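Local coordinates for water stress and hypersensitive response domain-containing protein (Archaeoglobus fulgidus DSM 4304, PDB 3BUT), which is of unknown function but belongs to the LEA_2 (water stress and hypersensitive response) family, has a beta-barrel fold and may bind lipid, at residues His40-Met45 / Val50-Glu55; Ser57-Thr60 / Ala66-Leu69; Phe71-Asn76 / Val98-Thr103; Ile104-Gly107 / Val111-Pro114. The protein carries 4 engineered substitutions. All coordinates share one frame; numbering follows the deposited sequence. Where two conformers were deposited one is given.

Contact 1 of 4, residues His40-Met45 / Val50-Glu55; sequences HYTIEM and VADGYE
Tyr-41 pairs with Gly-53, and Ile-43 with Ala-51, as the hydrogen-bonded pairs of an antiparallel ladder. Tyr-41 N donates to Gly-53 O at 2.8 Å, and Gly-53 N answers to Tyr-41 O at 2.9 Å, so both residues have their backbone polar groups satisfied by each other. Farther along, Ile-43 N gives to Ala-51 O, while Ile-43 O serves two amides: Val-50 N at 2.9 Å and Ala-51 N at a longer 3.3 Å. On the more exposed face, His-40 NE2 reaches Asp-52 OD1 at 2.8 Å. The bond is bent to 140° at the hydrogen and comes from the syn side but tilted out of the carboxylate plane, which lies 62° from the ring. Thr-42 CG2 rests against the same OD1. Tyr-54 OH and Thr-103 OG1 share a hydrogen bond. The other face is largely apolar, though Tyr-41 OH bonds weakly with Arg-74 N. There the Tyr-41 ring, with CG between the backbone N and the carbonyl carbon (chi1 64°), leans across strand 50-55, and Gly-53 CA makes a CH-pi contact 4.1 Å from the centroid of the Tyr-41 ring. Glycine suits this place because it has no side chain to obstruct the ring. Val-50 CG2 packs on both Ile-43 CG2 and the selenium of Met-45, which is selenomethionine. The doubly used Ile-43 carbonyl, opposite Val-50 and Ala-51, marks a classic beta bulge in a beta hairpin.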
loop_
_atom_site.group_PDB
_atom_site.type_symbol
_atom_site.label_atom_id
_atom_site.label_comp_id
_atom_site.label_asym_id
_atom_site.label_seq_id
_atom_site.Cartn_x
_atom_site.Cartn_y
_atom_site.Cartn_z
ATOM N N HIS A 40 8.454 -7.366 22.691
ATOM C CA HIS A 40 9.108 -6.880 21.489
ATOM C C HIS A 40 8.330 -7.375 20.277
ATOM O O HIS A 40 7.832 -8.506 20.266
ATOM C CB HIS A 40 10.557 -7.359 21.427
ATOM C CG HIS A 40 11.351 -6.728 20.324
ATOM N ND1 HIS A 40 12.169 -5.636 20.528
ATOM C CD2 HIS A 40 11.441 -7.026 19.007
ATOM C CE1 HIS A 40 12.731 -5.292 19.382
ATOM N NE2 HIS A 40 12.303 -6.116 18.443
ATOM N N TYR A 41 8.211 -6.529 19.259
ATOM C CA TYR A 41 7.563 -6.946 18.020
ATOM C C TYR A 41 8.359 -6.583 16.794
ATOM O O TYR A 41 9.076 -5.584 16.787
ATOM C CB TYR A 41 6.132 -6.403 17.920
ATOM C CG TYR A 41 6.031 -4.904 17.854
ATOM C CD1 TYR A 41 6.014 -4.137 19.013
ATOM C CD2 TYR A 41 5.942 -4.246 16.629
ATOM C CE1 TYR A 41 5.924 -2.759 18.956
ATOM C CE2 TYR A 41 5.852 -2.869 16.564
ATOM C CZ TYR A 41 5.841 -2.132 17.728
ATOM O OH TYR A 41 5.752 -0.761 17.664
ATOM N N THR A 42 8.251 -7.422 15.765
ATOM C CA THR A 42 8.819 -7.142 14.446
ATOM C C THR A 42 7.819 -7.492 13.357
ATOM O O THR A 42 7.078 -8.469 13.477
ATOM C CB THR A 42 10.157 -7.913 14.146
ATOM O OG1 THR A 42 9.933 -9.328 14.155
ATOM C CG2 THR A 42 11.252 -7.574 15.135
ATOM N N ILE A 43 7.787 -6.684 12.303
ATOM C CA ILE A 43 7.058 -7.032 11.085
ATOM C C ILE A 43 8.000 -6.924 9.886
ATOM O O ILE A 43 8.571 -5.868 9.633
ATOM C CB ILE A 43 5.808 -6.150 10.860
ATOM C CG1 ILE A 43 4.833 -6.276 12.046
ATOM C CG2 ILE A 43 5.111 -6.535 9.549
ATOM C CD1 ILE A 43 3.648 -5.334 11.991
ATOM N N GLU A 44 8.191 -8.034 9.178
ATOM C CA GLU A 44 8.993 -8.043 7.963
ATOM C C GLU A 44 8.102 -8.316 6.772
ATOM O O GLU A 44 7.205 -9.152 6.835
ATOM C CB GLU A 44 10.124 -9.077 8.037
ATOM C CG GLU A 44 11.229 -8.725 9.015
ATOM C CD GLU A 44 12.511 -9.508 8.788
ATOM O OE1 GLU A 44 12.778 -9.922 7.638
ATOM O OE2 GLU A 44 13.263 -9.695 9.767
HETATM N N MSE A 45 8.339 -7.574 5.696
HETATM C CA MSE A 45 7.599 -7.717 4.450
HETATM C C MSE A 45 8.625 -7.787 3.315
HETATM O O MSE A 45 9.331 -6.811 3.058
HETATM C CB MSE A 45 6.639 -6.536 4.264
HETATM C CG MSE A 45 5.591 -6.389 5.371
HETATM SE SE MSE A 45 4.493 -4.791 5.230
HETATM C CE MSE A 45 3.203 -5.402 3.901
ATOM N N VAL A 50 9.759 -3.500 8.400
ATOM C CA VAL A 50 8.885 -2.323 8.419
ATOM C C VAL A 50 8.436 -1.904 9.828
ATOM O O VAL A 50 7.958 -0.784 10.023
ATOM C CB VAL A 50 7.654 -2.494 7.480
ATOM C CG1 VAL A 50 8.093 -2.709 6.044
ATOM C CG2 VAL A 50 6.790 -3.642 7.930
ATOM N N ALA A 51 8.587 -2.810 10.795
ATOM C CA ALA A 51 8.310 -2.527 12.205
ATOM C C ALA A 51 9.269 -3.303 13.101
ATOM O O ALA A 51 9.593 -4.461 12.827
ATOM C CB ALA A 51 6.870 -2.869 12.554
ATOM N N ASP A 52 9.707 -2.651 14.174
ATOM C CA ASP A 52 10.667 -3.204 15.117
ATOM C C ASP A 52 10.597 -2.366 16.385
ATOM O O ASP A 52 11.205 -1.295 16.464
ATOM C CB ASP A 52 12.079 -3.144 14.517
ATOM C CG ASP A 52 13.143 -3.701 15.440
ATOM O OD1 ASP A 52 12.922 -4.774 16.037
ATOM O OD2 ASP A 52 14.215 -3.068 15.554
ATOM N N GLY A 53 9.854 -2.837 17.380
ATOM C CA GLY A 53 9.668 -2.043 18.587
ATOM C C GLY A 53 9.500 -2.817 19.872
ATOM O O GLY A 53 9.216 -4.013 19.857
ATOM N N TYR A 54 9.690 -2.113 20.987
ATOM C CA TYR A 54 9.407 -2.643 22.316
ATOM C C TYR A 54 8.425 -1.745 23.056
ATOM O O TYR A 54 8.625 -0.534 23.137
ATOM C CB TYR A 54 10.690 -2.777 23.153
ATOM C CG TYR A 54 10.493 -3.631 24.386
ATOM C CD1 TYR A 54 10.683 -5.012 24.333
ATOM C CD2 TYR A 54 10.099 -3.065 25.604
ATOM C CE1 TYR A 54 10.491 -5.808 25.455
ATOM C CE2 TYR A 54 9.892 -3.856 26.733
ATOM C CZ TYR A 54 10.092 -5.226 26.649
ATOM O OH TYR A 54 9.916 -6.017 27.760
ATOM N N GLU A 55 7.366 -2.337 23.613
ATOM C CA GLU A 55 6.340 -1.669 24.442
ATOM C C GLU A 55 6.468 -2.085 25.912
ATOM O O GLU A 55 6.510 -3.222 26.254
ATOM C CB GLU A 55 4.901 -1.937 23.961
ATOM C CG GLU A 55 4.035 -0.747 23.565
ATOM C CD GLU A 55 2.916 -0.394 24.568
ATOM O OE1 GLU A 55 3.220 0.249 25.578
ATOM O OE2 GLU A 55 1.720 -0.703 24.366
#

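Contact 2 of 4, residues Ser57-Thr60 / Ala66-Leu69; sequences SPVT and ATTL. Engineered in segment 66-69: Ala-66 (natural residue Lys).
Val-59 carries most of what segment 57-60 offers to strand 66-69. Its CG1 branch stands anti to the backbone N (chi1 168°), which sends that methyl across to meet Leu-69 CD2 at 3.8 Å. The two side chains approach at a slant, methyl against methyl. Thr-67 borders the same spot, with its CG2 4.4 Å from Val-59 CG1, so that the threonine methyl extends the apolar patch. The beta branch of Val-59 and Thr-67 suits the extended chain, and the reach of Leu-69 brings its CD2 to the valine. Next comes Thr-60, whose side chain points away from strand 66-69. It takes part through its backbone: Thr-60 O and Thr-67 OG1 stand 4.2 Å apart, too far for a hydrogen bond. The backbones themselves keep their distance, Val-59 CA lying 7.9 Å from Leu-69 CA, and the backbone bonds of these residues run to other strands. Through the backbone Val-59 bonds to Val-36, whereas Thr-67 and Leu-69 bond to Val-26 and Ala-24. Leu-69 also packs on Val-36, so the valine-leucine contact is one part of a small hydrophobic cluster. Side chains meeting between two separately bonded sheets, here at an end of the molecule, are the mark of a beta sandwich or flattened barrel, consistent with the E-set clan.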
loop_
_atom_site.group_PDB
_atom_site.type_symbol
_atom_site.label_atom_id
_atom_site.label_comp_id
_atom_site.label_asym_id
_atom_site.label_seq_id
_atom_site.Cartn_x
_atom_site.Cartn_y
_atom_site.Cartn_z
ATOM N N SER A 57 4.466 -2.278 28.960
ATOM C CA SER A 57 3.147 -2.227 29.598
ATOM C C SER A 57 2.874 -3.493 30.411
ATOM O O SER A 57 2.392 -4.492 29.867
ATOM C CB SER A 57 2.044 -1.989 28.557
ATOM O OG SER A 57 1.794 -3.154 27.789
ATOM N N PRO A 58 3.194 -3.462 31.717
ATOM C CA PRO A 58 3.092 -4.667 32.539
ATOM C C PRO A 58 1.651 -5.057 32.870
ATOM O O PRO A 58 0.844 -4.198 33.216
ATOM C CB PRO A 58 3.892 -4.309 33.800
ATOM C CG PRO A 58 4.568 -2.988 33.496
ATOM C CD PRO A 58 3.688 -2.320 32.502
ATOM N N VAL A 59 1.341 -6.346 32.720
ATOM C CA VAL A 59 0.001 -6.897 32.950
ATOM C C VAL A 59 0.126 -8.217 33.712
ATOM O O VAL A 59 0.921 -9.068 33.330
ATOM C CB VAL A 59 -0.752 -7.162 31.599
ATOM C CG1 VAL A 59 -2.008 -7.993 31.806
ATOM C CG2 VAL A 59 -1.122 -5.864 30.905
ATOM N N THR A 60 -0.641 -8.386 34.792
ATOM C CA THR A 60 -0.714 -9.686 35.479
ATOM C C THR A 60 -1.882 -10.544 35.031
ATOM O O THR A 60 -2.956 -10.035 34.730
ATOM C CB THR A 60 -0.840 -9.582 37.012
ATOM O OG1 THR A 60 -1.765 -8.546 37.364
ATOM C CG2 THR A 60 0.489 -9.327 37.646
ATOM N N ALA A 66 -8.300 -16.202 33.351
ATOM C CA ALA A 66 -8.069 -15.881 31.944
ATOM C C ALA A 66 -8.126 -14.372 31.720
ATOM O O ALA A 66 -8.951 -13.680 32.316
ATOM C CB ALA A 66 -9.073 -16.602 31.060
ATOM N N THR A 67 -7.240 -13.872 30.861
ATOM C CA THR A 67 -7.067 -12.434 30.621
ATOM C C THR A 67 -6.839 -12.175 29.132
ATOM O O THR A 67 -6.086 -12.897 28.488
ATOM C CB THR A 67 -5.852 -11.895 31.431
ATOM O OG1 THR A 67 -6.095 -12.074 32.830
ATOM C CG2 THR A 67 -5.599 -10.414 31.173
ATOM N N THR A 68 -7.491 -11.155 28.584
ATOM C CA THR A 68 -7.171 -10.706 27.236
ATOM C C THR A 68 -5.984 -9.745 27.293
ATOM O O THR A 68 -6.030 -8.730 27.980
ATOM C CB THR A 68 -8.389 -10.078 26.533
ATOM O OG1 THR A 68 -9.421 -11.062 26.425
ATOM C CG2 THR A 68 -8.035 -9.585 25.124
ATOM N N LEU A 69 -4.911 -10.106 26.593
ATOM C CA LEU A 69 -3.735 -9.256 26.450
ATOM C C LEU A 69 -3.780 -8.503 25.125
ATOM O O LEU A 69 -4.175 -9.069 24.112
ATOM C CB LEU A 69 -2.453 -10.089 26.489
ATOM C CG LEU A 69 -2.164 -11.099 27.601
ATOM C CD1 LEU A 69 -0.761 -11.643 27.413
ATOM C CD2 LEU A 69 -2.330 -10.505 28.985
#

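Contact 3 of 4, residues Phe71-Asn76 / Val98-Thr103; sequences FSLRLN and VAIKPT
Strand 71-76, bearing Phe-71 and Leu-73, passes strand 98-103, bearing Ile-100 and Val-98, at a closest axis distance of 9.9 Å and an angle of 134° between their N-to-C directions, a spacing that side chains alone bridge. Ile-100 is the hub, and its two branches do different work. CG2, anti to the backbone N, lies over one face of the Phe-71 ring, 4.3 Å from the ring centroid, in a CH-pi contact. Within that contact the nearest ring atom to Ile-100 CG2 is Phe-71 CD1, at 3.9 Å. The other branch, CG1 with CD1, turns to Leu-73: Leu-73 CD2 sits 3.8 Å from Ile-100 CG1, the two side chains crossing at about a right angle. Leu-73 is forked as well, and its second methyl, CD1, reaches Val-98 CG1 at 4.2 Å. Beta-branched Val-98 and Ile-100 suit a strand backbone, while the forked leucine and broad phenylalanine ring meet their branches. The layer continues around them, with Tyr-39 set edge-to-face with Phe-71 and Ile-43 touching Val-98. Phe-71, Leu-73 and Leu-75 bond through their backbones to strand 17-27, and strand 98-103 bonds to strands 34-45 and 111-123. Between segments 71-76 and 98-103 carbon alone meets, so dispersion and exclusion of water hold them; directional links between the sheets come from the hydroxyl of Tyr-39 to Ser-72 N and, weakly, that of Tyr-41 to Arg-74 N.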
loop_
_atom_site.group_PDB
_atom_site.type_symbol
_atom_site.label_atom_id
_atom_site.label_comp_id
_atom_site.label_asym_id
_atom_site.label_seq_id
_atom_site.Cartn_x
_atom_site.Cartn_y
_atom_site.Cartn_z
ATOM N N PHE A 71 -1.626 -6.334 22.273
ATOM C CA PHE A 71 -0.341 -6.045 21.657
ATOM C C PHE A 71 -0.537 -5.010 20.544
ATOM O O PHE A 71 -1.243 -5.252 19.563
ATOM C CB PHE A 71 0.303 -7.332 21.120
ATOM C CG PHE A 71 0.484 -8.407 22.165
ATOM C CD1 PHE A 71 1.582 -8.389 23.018
ATOM C CD2 PHE A 71 -0.441 -9.435 22.294
ATOM C CE1 PHE A 71 1.753 -9.371 23.993
ATOM C CE2 PHE A 71 -0.282 -10.417 23.261
ATOM C CZ PHE A 71 0.822 -10.390 24.110
ATOM N N SER A 72 0.067 -3.842 20.726
ATOM C CA SER A 72 -0.018 -2.766 19.760
ATOM C C SER A 72 1.202 -2.812 18.857
ATOM O O SER A 72 2.321 -2.568 19.302
ATOM C CB SER A 72 -0.100 -1.421 20.481
ATOM O OG SER A 72 -0.137 -0.349 19.559
ATOM N N LEU A 73 0.980 -3.135 17.589
ATOM C CA LEU A 73 2.064 -3.252 16.628
ATOM C C LEU A 73 2.020 -2.061 15.696
ATOM O O LEU A 73 1.105 -1.942 14.884
ATOM C CB LEU A 73 1.933 -4.552 15.831
ATOM C CG LEU A 73 1.454 -5.814 16.559
ATOM C CD1 LEU A 73 1.145 -6.914 15.562
ATOM C CD2 LEU A 73 2.465 -6.296 17.584
ATOM N N ARG A 74 3.008 -1.178 15.816
ATOM C CA ARG A 74 3.034 0.056 15.038
ATOM C C ARG A 74 4.030 0.006 13.887
ATOM O O ARG A 74 5.164 -0.431 14.053
ATOM C CB ARG A 74 3.317 1.264 15.933
ATOM C CG ARG A 74 2.211 1.567 16.940
ATOM C CD ARG A 74 2.663 2.602 17.964
ATOM N NE ARG A 74 1.868 2.540 19.188
ATOM C CZ ARG A 74 2.118 1.727 20.213
ATOM N NH1 ARG A 74 1.329 1.747 21.279
ATOM N NH2 ARG A 74 3.148 0.886 20.177
ATOM N N LEU A 75 3.587 0.469 12.723
ATOM C CA LEU A 75 4.420 0.521 11.531
ATOM C C LEU A 75 4.727 1.961 11.153
ATOM O O LEU A 75 3.821 2.736 10.841
ATOM C CB LEU A 75 3.739 -0.175 10.349
ATOM C CG LEU A 75 3.381 -1.656 10.426
ATOM C CD1 LEU A 75 1.961 -1.835 10.897
ATOM C CD2 LEU A 75 3.535 -2.255 9.052
ATOM N N ASN A 76 6.010 2.307 11.196
ATOM C CA ASN A 76 6.508 3.558 10.640
ATOM C C ASN A 76 6.424 3.466 9.115
ATOM O O ASN A 76 6.976 2.537 8.512
ATOM C CB ASN A 76 7.949 3.799 11.115
ATOM C CG ASN A 76 8.604 5.013 10.460
ATOM O OD1 ASN A 76 9.687 4.904 9.888
ATOM N ND2 ASN A 76 7.952 6.171 10.551
ATOM N N VAL A 98 5.376 -11.753 10.999
ATOM C CA VAL A 98 5.135 -10.994 12.230
ATOM C C VAL A 98 5.627 -11.812 13.425
ATOM O O VAL A 98 5.308 -12.998 13.554
ATOM C CB VAL A 98 3.641 -10.618 12.400
ATOM C CG1 VAL A 98 3.409 -9.863 13.704
ATOM C CG2 VAL A 98 3.171 -9.780 11.231
ATOM N N ALA A 99 6.436 -11.186 14.273
ATOM C CA ALA A 99 6.938 -11.834 15.474
ATOM C C ALA A 99 6.638 -10.996 16.704
ATOM O O ALA A 99 6.961 -9.817 16.740
ATOM C CB ALA A 99 8.413 -12.078 15.353
ATOM N N ILE A 100 6.002 -11.606 17.700
ATOM C CA ILE A 100 5.795 -10.968 18.998
ATOM C C ILE A 100 6.542 -11.773 20.058
ATOM O O ILE A 100 6.347 -12.980 20.185
ATOM C CB ILE A 100 4.292 -10.814 19.344
ATOM C CG1 ILE A 100 3.611 -9.869 18.352
ATOM C CG2 ILE A 100 4.100 -10.275 20.762
ATOM C CD1 ILE A 100 2.096 -10.084 18.212
ATOM N N LYS A 101 7.414 -11.091 20.795
ATOM C CA LYS A 101 8.273 -11.710 21.798
ATOM C C LYS A 101 7.955 -11.127 23.185
ATOM O O LYS A 101 8.571 -10.146 23.594
ATOM C CB LYS A 101 9.736 -11.455 21.412
ATOM C CG LYS A 101 10.791 -12.202 22.220
ATOM C CD LYS A 101 12.175 -12.022 21.584
ATOM C CE LYS A 101 13.305 -12.307 22.561
ATOM N NZ LYS A 101 13.621 -11.131 23.423
ATOM N N PRO A 102 6.964 -11.706 23.899
ATOM C CA PRO A 102 6.632 -11.177 25.219
ATOM C C PRO A 102 7.672 -11.516 26.277
ATOM O O PRO A 102 8.309 -12.571 26.219
ATOM C CB PRO A 102 5.300 -11.848 25.548
ATOM C CG PRO A 102 5.294 -13.097 24.764
ATOM C CD PRO A 102 6.090 -12.834 23.523
ATOM N N THR A 103 7.848 -10.590 27.213
ATOM C CA THR A 103 8.716 -10.770 28.358
ATOM C C THR A 103 7.845 -11.226 29.510
ATOM O O THR A 103 7.095 -10.439 30.080
ATOM C CB THR A 103 9.414 -9.457 28.747
ATOM O OG1 THR A 103 10.050 -8.894 27.596
ATOM C CG2 THR A 103 10.456 -9.710 29.813
#

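Contact 4 of 4, residues Ile104-Gly107 / Val111-Pro114; sequences IEIG and VEVP. Engineered in segment 104-107: Ile-106 (natural residue Val).
Ile-104 and Glu-112 exchange the two backbone hydrogen bonds of this contact, as a hydrogen-bonded antiparallel pair. Ile-104 N donates to Glu-112 O at 3.0 Å, and Glu-112 N returns to Ile-104 O at 2.9 Å. The same carbonyl also receives a CA-H...O contact, with Val-111 CA 3.3 Å from Ile-104 O. The pairing is thin, resting on this one pair, and the strand is weakly bonded at about 111-112, with loop after it. Apolar contacts flank the pair on both faces. On one, Ile-104 CD1 crosses Pro-114 at about a right angle, lying 3.8 Å from Pro-114 CD. CG1 anti to the carbonyl carbon and an extended chi2 (167°) direct CD1 toward the proline ring. On the other face, Glu-105 and Val-111 run alongside each other, Glu-105 CG meeting Val-111 CG1 at 3.8 Å, so the aliphatic part of the glutamate does the packing while its OE2 makes a weak hydrogen bond to Ser-37. Apolar meets charged at Ile-106, an engineered residue, whose CD1 approaches Glu-112 OE2 at 3.8 Å, a van der Waals contact near the surface. Strands 93-105 and 111-123 form this beta hairpin; 111-123 is the outermost strand of its sheet within the chain, whereas Glu-105 bonds through its backbone to Val-35 of strand 34-45 beyond.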
loop_
_atom_site.group_PDB
_atom_site.type_symbol
_atom_site.label_atom_id
_atom_site.label_comp_id
_atom_site.label_asym_id
_atom_site.label_seq_id
_atom_site.Cartn_x
_atom_site.Cartn_y
_atom_site.Cartn_z
ATOM N N ILE A 104 7.949 -12.511 29.832
ATOM C CA ILE A 104 7.142 -13.142 30.863
ATOM C C ILE A 104 7.990 -13.283 32.106
ATOM O O ILE A 104 9.055 -13.895 32.063
ATOM C CB ILE A 104 6.656 -14.540 30.410
ATOM C CG1 ILE A 104 5.832 -14.431 29.125
ATOM C CG2 ILE A 104 5.864 -15.223 31.519
ATOM C CD1 ILE A 104 5.576 -15.757 28.447
ATOM N N GLU A 105 7.524 -12.712 33.211
ATOM C CA GLU A 105 8.283 -12.730 34.452
ATOM C C GLU A 105 7.631 -13.661 35.455
ATOM O O GLU A 105 6.496 -13.435 35.878
ATOM C CB GLU A 105 8.402 -11.323 35.055
ATOM C CG GLU A 105 9.051 -10.278 34.145
ATOM C CD GLU A 105 9.164 -8.895 34.787
ATOM O OE1 GLU A 105 8.448 -8.616 35.774
ATOM O OE2 GLU A 105 9.970 -8.077 34.292
ATOM N N ILE A 106 8.336 -14.735 35.799
ATOM C CA ILE A 106 8.017 -15.516 36.994
ATOM C C ILE A 106 9.316 -15.644 37.805
ATOM O O ILE A 106 10.146 -16.526 37.552
ATOM C CB ILE A 106 7.360 -16.901 36.685
ATOM C CG1 ILE A 106 6.156 -16.750 35.738
ATOM C CG2 ILE A 106 6.910 -17.573 37.990
ATOM C CD1 ILE A 106 5.698 -18.033 35.060
ATOM N N GLY A 107 9.491 -14.726 38.755
ATOM C CA GLY A 107 10.711 -14.647 39.546
ATOM C C GLY A 107 11.247 -13.231 39.635
ATOM O O GLY A 107 12.198 -12.961 40.372
ATOM N N VAL A 111 13.300 -14.677 33.741
ATOM C CA VAL A 111 12.259 -14.564 32.708
ATOM C C VAL A 111 12.098 -15.749 31.751
ATOM O O VAL A 111 12.855 -16.715 31.792
ATOM C CB VAL A 111 12.444 -13.298 31.827
ATOM C CG1 VAL A 111 12.043 -12.048 32.588
ATOM C CG2 VAL A 111 13.871 -13.211 31.270
ATOM N N GLU A 112 11.078 -15.646 30.903
ATOM C CA GLU A 112 10.856 -16.537 29.772
ATOM C C GLU A 112 10.524 -15.639 28.591
ATOM O O GLU A 112 9.672 -14.752 28.713
ATOM C CB GLU A 112 9.673 -17.477 30.035
ATOM C CG GLU A 112 9.819 -18.374 31.255
ATOM C CD GLU A 112 8.735 -19.429 31.340
ATOM O OE1 GLU A 112 8.866 -20.479 30.674
ATOM O OE2 GLU A 112 7.759 -19.212 32.085
ATOM N N VAL A 113 11.183 -15.847 27.453
ATOM C CA VAL A 113 10.926 -14.996 26.279
ATOM C C VAL A 113 10.599 -15.759 24.984
ATOM O O VAL A 113 11.414 -15.790 24.059
ATOM C CB VAL A 113 12.068 -13.965 26.042
ATOM C CG1 VAL A 113 11.782 -12.673 26.792
ATOM C CG2 VAL A 113 13.434 -14.544 26.438
ATOM N N PRO A 114 9.395 -16.364 24.908
ATOM C CA PRO A 114 9.025 -17.112 23.708
ATOM C C PRO A 114 8.746 -16.191 22.515
ATOM O O PRO A 114 8.332 -15.051 22.697
ATOM C CB PRO A 114 7.752 -17.849 24.138
ATOM C CG PRO A 114 7.158 -16.996 25.185
ATOM C CD PRO A 114 8.315 -16.385 25.916
#

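How the contacts relate
Along the chain the four contacts follow in series, contact 1 closing before contact 2 opens and so on. Contacts 1 and 4 lie within one four-stranded antiparallel sheet, ordered 48-61, 34-45, 93-105, 111-123, and their centres are 20 Å apart. Contacts 2 and 3 instead join that sheet to strand 66-76 of the three-stranded sheet, with centres 15 Å apart. Contact 3 is only 5 Å from contact 1, centre to centre, and backbone bonding of His-40 with Lys-101 ties them together; contacts 3 and 4 share strand 93-105. Two hairpins, paired through 34-45 and 93-105, thus build one sheet, and side-chain packing fastens it to the other, giving the layered, barrel-like body of this LEA_2-family protein.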